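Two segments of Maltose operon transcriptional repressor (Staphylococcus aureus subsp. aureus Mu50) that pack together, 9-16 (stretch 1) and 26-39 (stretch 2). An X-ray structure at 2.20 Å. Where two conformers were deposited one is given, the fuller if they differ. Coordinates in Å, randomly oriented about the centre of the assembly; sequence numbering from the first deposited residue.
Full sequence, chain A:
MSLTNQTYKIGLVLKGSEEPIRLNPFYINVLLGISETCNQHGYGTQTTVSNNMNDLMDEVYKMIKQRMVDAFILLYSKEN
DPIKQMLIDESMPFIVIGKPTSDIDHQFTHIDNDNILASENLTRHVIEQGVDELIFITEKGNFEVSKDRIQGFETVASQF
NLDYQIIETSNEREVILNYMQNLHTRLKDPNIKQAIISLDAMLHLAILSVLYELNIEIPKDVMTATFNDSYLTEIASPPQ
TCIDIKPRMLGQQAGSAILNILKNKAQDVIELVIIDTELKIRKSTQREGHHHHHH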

ATOM      1  N   LYS A   9      -8.153 -21.930  13.658  1.00 46.36           N
ATOM      2  CA  LYS A   9      -8.277 -20.765  12.785  1.00 48.41           C
ATOM      3  C   LYS A   9      -8.784 -19.540  13.541  1.00 42.70           C
ATOM      4  O   LYS A   9      -9.619 -19.657  14.444  1.00 38.42           O
ATOM      5  N   ILE A  10      -8.266 -18.369  13.170  1.00 44.04           N
ATOM      6  CA  ILE A  10      -8.683 -17.106  13.785  1.00 43.56           C
ATOM      7  C   ILE A  10      -9.363 -16.217  12.743  1.00 41.60           C
ATOM      8  O   ILE A  10      -8.782 -15.937  11.696  1.00 35.80           O
ATOM      9  N   GLY A  11     -10.590 -15.785  13.028  1.00 40.63           N
ATOM     10  CA  GLY A  11     -11.284 -14.834  12.163  1.00 41.17           C
ATOM     11  C   GLY A  11     -10.863 -13.403  12.458  1.00 42.46           C
ATOM     12  O   GLY A  11     -10.897 -12.957  13.604  1.00 41.57           O
ATOM     13  N   LEU A  12     -10.453 -12.682  11.424  1.00 43.90           N
ATOM     14  CA  LEU A  12     -10.025 -11.293  11.573  1.00 39.36           C
ATOM     15  C   LEU A  12     -11.056 -10.334  10.953  1.00 41.88           C
ATOM     16  O   LEU A  12     -11.140 -10.224   9.728  1.00 39.12           O
ATOM     17  N   VAL A  13     -11.827  -9.645  11.797  1.00 34.13           N
ATOM     18  CA  VAL A  13     -12.858  -8.705  11.314  1.00 44.45           C
ATOM     19  C   VAL A  13     -12.334  -7.310  10.931  1.00 52.00           C
ATOM     20  O   VAL A  13     -11.860  -6.548  11.779  1.00 52.02           O
ATOM     21  N   LEU A  14     -12.448  -6.996   9.643  1.00 55.68           N
ATOM     22  CA  LEU A  14     -12.065  -5.704   9.077  1.00 61.61           C
ATOM     23  C   LEU A  14     -13.258  -4.744   8.999  1.00 68.22           C
ATOM     24  O   LEU A  14     -14.418  -5.168   9.029  1.00 58.91           O
ATOM     25  N   LYS A  15     -12.947  -3.453   8.888  1.00 76.66           N
ATOM     26  CA  LYS A  15     -13.932  -2.375   8.741  1.00 83.87           C
ATOM     27  C   LYS A  15     -14.578  -2.391   7.344  1.00 87.87           C
ATOM     28  O   LYS A  15     -15.799  -2.256   7.213  1.00 86.38           O
ATOM     29  N   GLY A  16     -13.746  -2.559   6.314  1.00 91.91           N
ATOM     30  CA  GLY A  16     -14.197  -2.646   4.921  1.00 95.10           C
ATOM     31  C   GLY A  16     -13.182  -3.308   3.999  1.00 98.45           C
ATOM     32  O   GLY A  16     -12.082  -3.671   4.428  1.00 98.27           O
ATOM     33  N   PHE A  26      -1.676   0.350   7.227  1.00 41.36           N
ATOM     34  CA  PHE A  26      -2.034   0.028   8.599  1.00 39.55           C
ATOM     35  C   PHE A  26      -2.506  -1.404   8.662  1.00 35.22           C
ATOM     36  O   PHE A  26      -1.958  -2.212   9.411  1.00 34.54           O
ATOM     37  N   TYR A  27      -3.531  -1.705   7.873  1.00 34.40           N
ATOM     38  CA  TYR A  27      -4.111  -3.032   7.868  1.00 41.96           C
ATOM     39  C   TYR A  27      -3.155  -4.066   7.276  1.00 34.61           C
ATOM     40  O   TYR A  27      -3.034  -5.157   7.807  1.00 36.29           O
ATOM     41  N   ILE A  28      -2.438  -3.712   6.215  1.00 32.04           N
ATOM     42  CA  ILE A  28      -1.418  -4.631   5.670  1.00 41.27           C
ATOM     43  C   ILE A  28      -0.420  -5.075   6.745  1.00 31.36           C
ATOM     44  O   ILE A  28      -0.168  -6.265   6.911  1.00 35.09           O
ATOM     45  N   ASN A  29       0.094  -4.123   7.517  1.00 32.06           N
ATOM     46  CA  ASN A  29       1.019  -4.467   8.585  1.00 33.37           C
ATOM     47  C   ASN A  29       0.382  -5.129   9.809  1.00 32.98           C
ATOM     48  O   ASN A  29       0.984  -6.022  10.402  1.00 34.94           O
ATOM     49  N   VAL A  30      -0.831  -4.718  10.174  1.00 31.60           N
ATOM     50  CA  VAL A  30      -1.522  -5.343  11.315  1.00 33.55           C
ATOM     51  C   VAL A  30      -1.823  -6.813  11.005  1.00 33.11           C
ATOM     52  O   VAL A  30      -1.464  -7.698  11.795  1.00 33.92           O
ATOM     53  N   LEU A  31      -2.431  -7.062   9.842  1.00 40.55           N
ATOM     54  CA  LEU A  31      -2.700  -8.430   9.368  1.00 35.07           C
ATOM     55  C   LEU A  31      -1.432  -9.288   9.209  1.00 35.45           C
ATOM     56  O   LEU A  31      -1.446 -10.445   9.584  1.00 35.84           O
ATOM     57  N   LEU A  32      -0.348  -8.724   8.670  1.00 32.35           N
ATOM     58  CA  LEU A  32       0.956  -9.420   8.654  1.00 32.29           C
ATOM     59  C   LEU A  32       1.453  -9.772  10.067  1.00 38.61           C
ATOM     60  O   LEU A  32       1.915 -10.895  10.319  1.00 43.74           O
ATOM     61  N   GLY A  33       1.351  -8.811  10.981  1.00 34.55           N
ATOM     62  CA  GLY A  33       1.678  -9.035  12.378  1.00 26.68           C
ATOM     63  C   GLY A  33       0.861 -10.166  12.981  1.00 36.36           C
ATOM     64  O   GLY A  33       1.425 -11.073  13.605  1.00 34.94           O
ATOM     65  N   ILE A  34      -0.463 -10.130  12.786  1.00 27.27           N
ATOM     66  CA  ILE A  34      -1.324 -11.200  13.295  1.00 30.11           C
ATOM     67  C   ILE A  34      -0.990 -12.563  12.680  1.00 29.26           C
ATOM     68  O   ILE A  34      -0.787 -13.537  13.401  1.00 35.24           O
ATOM     69  N   SER A  35      -0.904 -12.604  11.352  1.00 31.94           N
ATOM     70  CA  SER A  35      -0.803 -13.871  10.626  0.50 35.74           C
ATOM     71  C   SER A  35       0.503 -14.615  10.882  1.00 37.23           C
ATOM     72  O   SER A  35       0.481 -15.813  11.119  1.00 38.35           O
ATOM     73  N   GLU A  36       1.631 -13.906  10.851  1.00 41.33           N
ATOM     74  CA  GLU A  36       2.921 -14.558  11.073  1.00 45.36           C
ATOM     75  C   GLU A  36       3.029 -15.156  12.483  1.00 47.58           C
ATOM     76  O   GLU A  36       3.574 -16.239  12.645  1.00 56.98           O
ATOM     77  N   THR A  37       2.469 -14.470  13.477  1.00 52.56           N
ATOM     78  CA  THR A  37       2.428 -14.955  14.858  1.00 45.36           C
ATOM     79  C   THR A  37       1.545 -16.200  14.966  1.00 50.57           C
ATOM     80  O   THR A  37       1.984 -17.231  15.475  1.00 55.03           O
ATOM     81  N   CYS A  38       0.317 -16.094  14.463  1.00 44.34           N
ATOM     82  CA  CYS A  38      -0.605 -17.220  14.360  1.00 45.71           C
ATOM     83  C   CYS A  38       0.001 -18.424  13.627  1.00 47.99           C
ATOM     84  O   CYS A  38      -0.138 -19.557  14.087  1.00 43.04           O
ATOM     85  N   ASN A  39       0.687 -18.168  12.510  1.00 37.70           N
ATOM     86  CA  ASN A  39       1.274 -19.232  11.686  1.00 47.20           C
ATOM     87  C   ASN A  39       2.499 -19.898  12.326  1.00 52.65           C
ATOM     88  O   ASN A  39       2.892 -20.999  11.927  1.00 55.36           O
TER

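No hydrogen bond crosses between these two stretches: a strand and a helix running almost exactly antiparallel, at 173°, are held together by apolar side chains alone, apart from one lysine methylene that meets a phenol oxygen. The axes stand 10.2 Å apart at closest approach, a gap that side chains from both sides must fill, and about 379 Å² of surface is buried in doing so.

The strand follows the alternation rule. Ile10 and Leu12 send their CA-to-CB bonds toward the helix, while Val13 points away and Gly11 lies out of reach. The helix answers with Tyr27, Leu31, Ile34 and Cys38, a spacing of four, three and four that keeps one stripe of side chains turned toward the strand. Because the directions oppose, the pairing runs in reverse: Ile10 sits opposite Cys38, Leu12 opposite Leu31, and Leu14 opposite Tyr27.

Leu12 is the centre of the packing. With chi1 m and chi2 t, Leu12 packs against both Leu31 and Ile34; its closest approaches are CD1 to CD2 of Leu31 and CD2 to CG2 of Ile34, both 3.7 Å, and CD1 also lies 4.0 Å from CG2 of Ile34. Leu31 adopts the same m, t combination, and its CD2 also meets CD2 of Leu14 at 3.9 Å, so this one methyl is shared by two strand-side leucines. Ile34 is m at chi1 and t at chi2.

Nearer the start of the strand, Ile10 (m, m) brings CG1 to 3.9 Å from SG of Cys38. The m rotamer of Cys38 also leaves SG 3.4 Å from O of Ile34, one turn back along the helix.

Beyond the strand, Leu14 breaks the simple pattern. Its CA-to-CB bond points sideways, and with chi1 off-rotamer at -98° and chi2 m, the end of the side chain comes nearer the helix. CD1 of Leu14 approaches CD1 of Tyr27 at 3.6 Å, obliquely to the ring. Tyr27, chi1 m, has the largest area covered in this contact and reaches far enough to meet Lys15 as well: its OH is 3.4 Å from CE of Lys15. That lysine is t, t, m, t and poorly ordered, so it is a loose border to the packing.

Two polar side chains, Ser35 and Thr37, bond back to the helix's own backbone; Asn29, Glu36 and Asn39 find partners elsewhere in the structure. Ser35, chi1 p, donates from OG to O of Leu31 at 2.8 Å, and Thr37, chi1 m, makes a weak hydrogen bond from OG1 to O of Gly33 at 3.2 Å.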

ATOM      1  CB  LYS A   9      -9.193 -21.070  11.598  1.00 56.90           C
ATOM      2  CG  LYS A   9      -8.452 -21.377  10.301  1.00 61.53           C
ATOM      3  CD  LYS A   9      -9.394 -21.279   9.118  1.00 72.87           C
ATOM      4  CE  LYS A   9      -8.638 -21.086   7.817  1.00 82.11           C
ATOM      5  NZ  LYS A   9      -9.539 -20.586   6.740  1.00 80.81           N
ATOM      6  CB  ILE A  10      -7.485 -16.319  14.407  1.00 40.60           C
ATOM      7  CG1 ILE A  10      -6.528 -17.242  15.184  1.00 43.38           C
ATOM      8  CG2 ILE A  10      -7.992 -15.129  15.255  1.00 38.08           C
ATOM      9  CD1 ILE A  10      -7.101 -17.837  16.454  1.00 43.31           C
ATOM     10  CB  LEU A  12      -8.644 -11.100  10.938  1.00 28.63           C
ATOM     11  CG  LEU A  12      -7.618 -12.221  11.195  1.00 40.37           C
ATOM     12  CD1 LEU A  12      -6.360 -11.980  10.405  1.00 21.74           C
ATOM     13  CD2 LEU A  12      -7.278 -12.415  12.674  1.00 28.77           C
ATOM     14  CB  VAL A  13     -14.030  -8.552  12.312  1.00 47.76           C
ATOM     15  CG1 VAL A  13     -15.188  -7.787  11.663  1.00 45.43           C
ATOM     16  CG2 VAL A  13     -14.505  -9.911  12.787  1.00 49.63           C
ATOM     17  CB  LEU A  14     -11.491  -5.906   7.669  1.00 62.84           C
ATOM     18  CG  LEU A  14      -9.992  -5.973   7.353  1.00 66.13           C
ATOM     19  CD1 LEU A  14      -9.431  -4.578   7.154  1.00 76.84           C
ATOM     20  CD2 LEU A  14      -9.189  -6.743   8.386  1.00 68.91           C
ATOM     21  CB  LYS A  15     -13.237  -1.030   8.998  1.00 83.92           C
ATOM     22  CG  LYS A  15     -14.141   0.195   9.091  1.00 85.87           C
ATOM     23  CD  LYS A  15     -13.386   1.471   8.672  1.00 79.00           C
ATOM     24  CE  LYS A  15     -12.252   1.823   9.636  1.00 70.13           C
ATOM     25  NZ  LYS A  15     -11.449   2.985   9.170  1.00 63.55           N
ATOM     26  CB  PHE A  26      -3.142   0.938   9.139  1.00 31.11           C
ATOM     27  CG  PHE A  26      -3.623   0.539  10.505  1.00 32.22           C
ATOM     28  CD1 PHE A  26      -2.861   0.824  11.633  1.00 30.05           C
ATOM     29  CD2 PHE A  26      -4.838  -0.135  10.665  1.00 36.11           C
ATOM     30  CE1 PHE A  26      -3.305   0.448  12.908  1.00 25.73           C
ATOM     31  CE2 PHE A  26      -5.284  -0.515  11.931  1.00 27.41           C
ATOM     32  CZ  PHE A  26      -4.520  -0.223  13.051  1.00 30.76           C
ATOM     33  CB  TYR A  27      -5.468  -3.022   7.174  1.00 43.31           C
ATOM     34  CG  TYR A  27      -6.471  -2.148   7.893  1.00 52.97           C
ATOM     35  CD1 TYR A  27      -7.107  -2.594   9.056  1.00 60.02           C
ATOM     36  CD2 TYR A  27      -6.774  -0.865   7.425  1.00 55.70           C
ATOM     37  CE1 TYR A  27      -8.033  -1.796   9.727  1.00 68.48           C
ATOM     38  CE2 TYR A  27      -7.699  -0.058   8.088  1.00 61.68           C
ATOM     39  CZ  TYR A  27      -8.324  -0.529   9.239  1.00 63.49           C
ATOM     40  OH  TYR A  27      -9.233   0.262   9.901  1.00 61.47           O
ATOM     41  CB  ILE A  28      -0.698  -4.042   4.438  1.00 42.81           C
ATOM     42  CG1 ILE A  28      -1.698  -3.891   3.288  1.00 36.53           C
ATOM     43  CG2 ILE A  28       0.487  -4.937   4.006  1.00 40.01           C
ATOM     44  CD1 ILE A  28      -1.395  -2.754   2.405  1.00 59.26           C
ATOM     45  CB  ASN A  29       1.869  -3.260   8.956  1.00 36.52           C
ATOM     46  CG  ASN A  29       2.799  -2.850   7.830  1.00 38.79           C
ATOM     47  OD1 ASN A  29       3.435  -3.695   7.215  1.00 32.48           O
ATOM     48  ND2 ASN A  29       2.873  -1.554   7.549  1.00 33.91           N
ATOM     49  CB  VAL A  30      -2.794  -4.564  11.764  1.00 30.93           C
ATOM     50  CG1 VAL A  30      -3.561  -5.343  12.778  1.00 37.93           C
ATOM     51  CG2 VAL A  30      -2.412  -3.237  12.393  1.00 36.74           C
ATOM     52  CB  LEU A  31      -3.526  -8.427   8.077  1.00 38.44           C
ATOM     53  CG  LEU A  31      -4.938  -7.819   8.115  1.00 39.50           C
ATOM     54  CD1 LEU A  31      -5.527  -7.714   6.702  1.00 43.08           C
ATOM     55  CD2 LEU A  31      -5.870  -8.590   9.024  1.00 44.93           C
ATOM     56  CB  LEU A  32       2.015  -8.585   7.917  1.00 29.48           C
ATOM     57  CG  LEU A  32       3.422  -9.175   7.750  1.00 38.81           C
ATOM     58  CD1 LEU A  32       3.427 -10.344   6.775  1.00 47.69           C
ATOM     59  CD2 LEU A  32       4.395  -8.117   7.287  1.00 38.71           C
ATOM     60  CB  ILE A  34      -2.821 -10.915  13.051  1.00 35.03           C
ATOM     61  CG1 ILE A  34      -3.280  -9.717  13.873  1.00 26.91           C
ATOM     62  CG2 ILE A  34      -3.673 -12.168  13.402  1.00 26.87           C
ATOM     63  CD1 ILE A  34      -4.380  -8.942  13.248  1.00 23.04           C
ATOM     64  CB  SER A  35      -1.020 -13.667   9.126  0.50 37.42           C
ATOM     65  OG  SER A  35      -0.116 -12.708   8.618  0.50 35.68           O
ATOM     66  CB  GLU A  36       4.103 -13.636  10.732  1.00 42.43           C
ATOM     67  CG  GLU A  36       4.466 -12.581  11.772  1.00 46.93           C
ATOM     68  CD  GLU A  36       5.196 -11.386  11.172  1.00 55.38           C
ATOM     69  OE1 GLU A  36       4.960 -10.247  11.634  1.00 56.90           O
ATOM     70  OE2 GLU A  36       5.996 -11.585  10.233  1.00 62.76           O
ATOM     71  CB  THR A  37       1.950 -13.838  15.809  1.00 43.44           C
ATOM     72  OG1 THR A  37       2.959 -12.825  15.868  1.00 42.64           O
ATOM     73  CG2 THR A  37       1.650 -14.363  17.240  1.00 31.23           C
ATOM     74  CB  CYS A  38      -1.901 -16.783  13.671  1.00 41.42           C
ATOM     75  SG  CYS A  38      -2.954 -15.739  14.701  1.00 47.72           S
ATOM     76  CB  ASN A  39       1.643 -18.733  10.275  1.00 44.49           C
ATOM     77  CG  ASN A  39       0.426 -18.322   9.430  1.00 50.80           C
ATOM     78  OD1 ASN A  39       0.594 -17.705   8.382  1.00 55.47           O
ATOM     79  ND2 ASN A  39      -0.785 -18.646   9.884  1.00 59.12           N
TER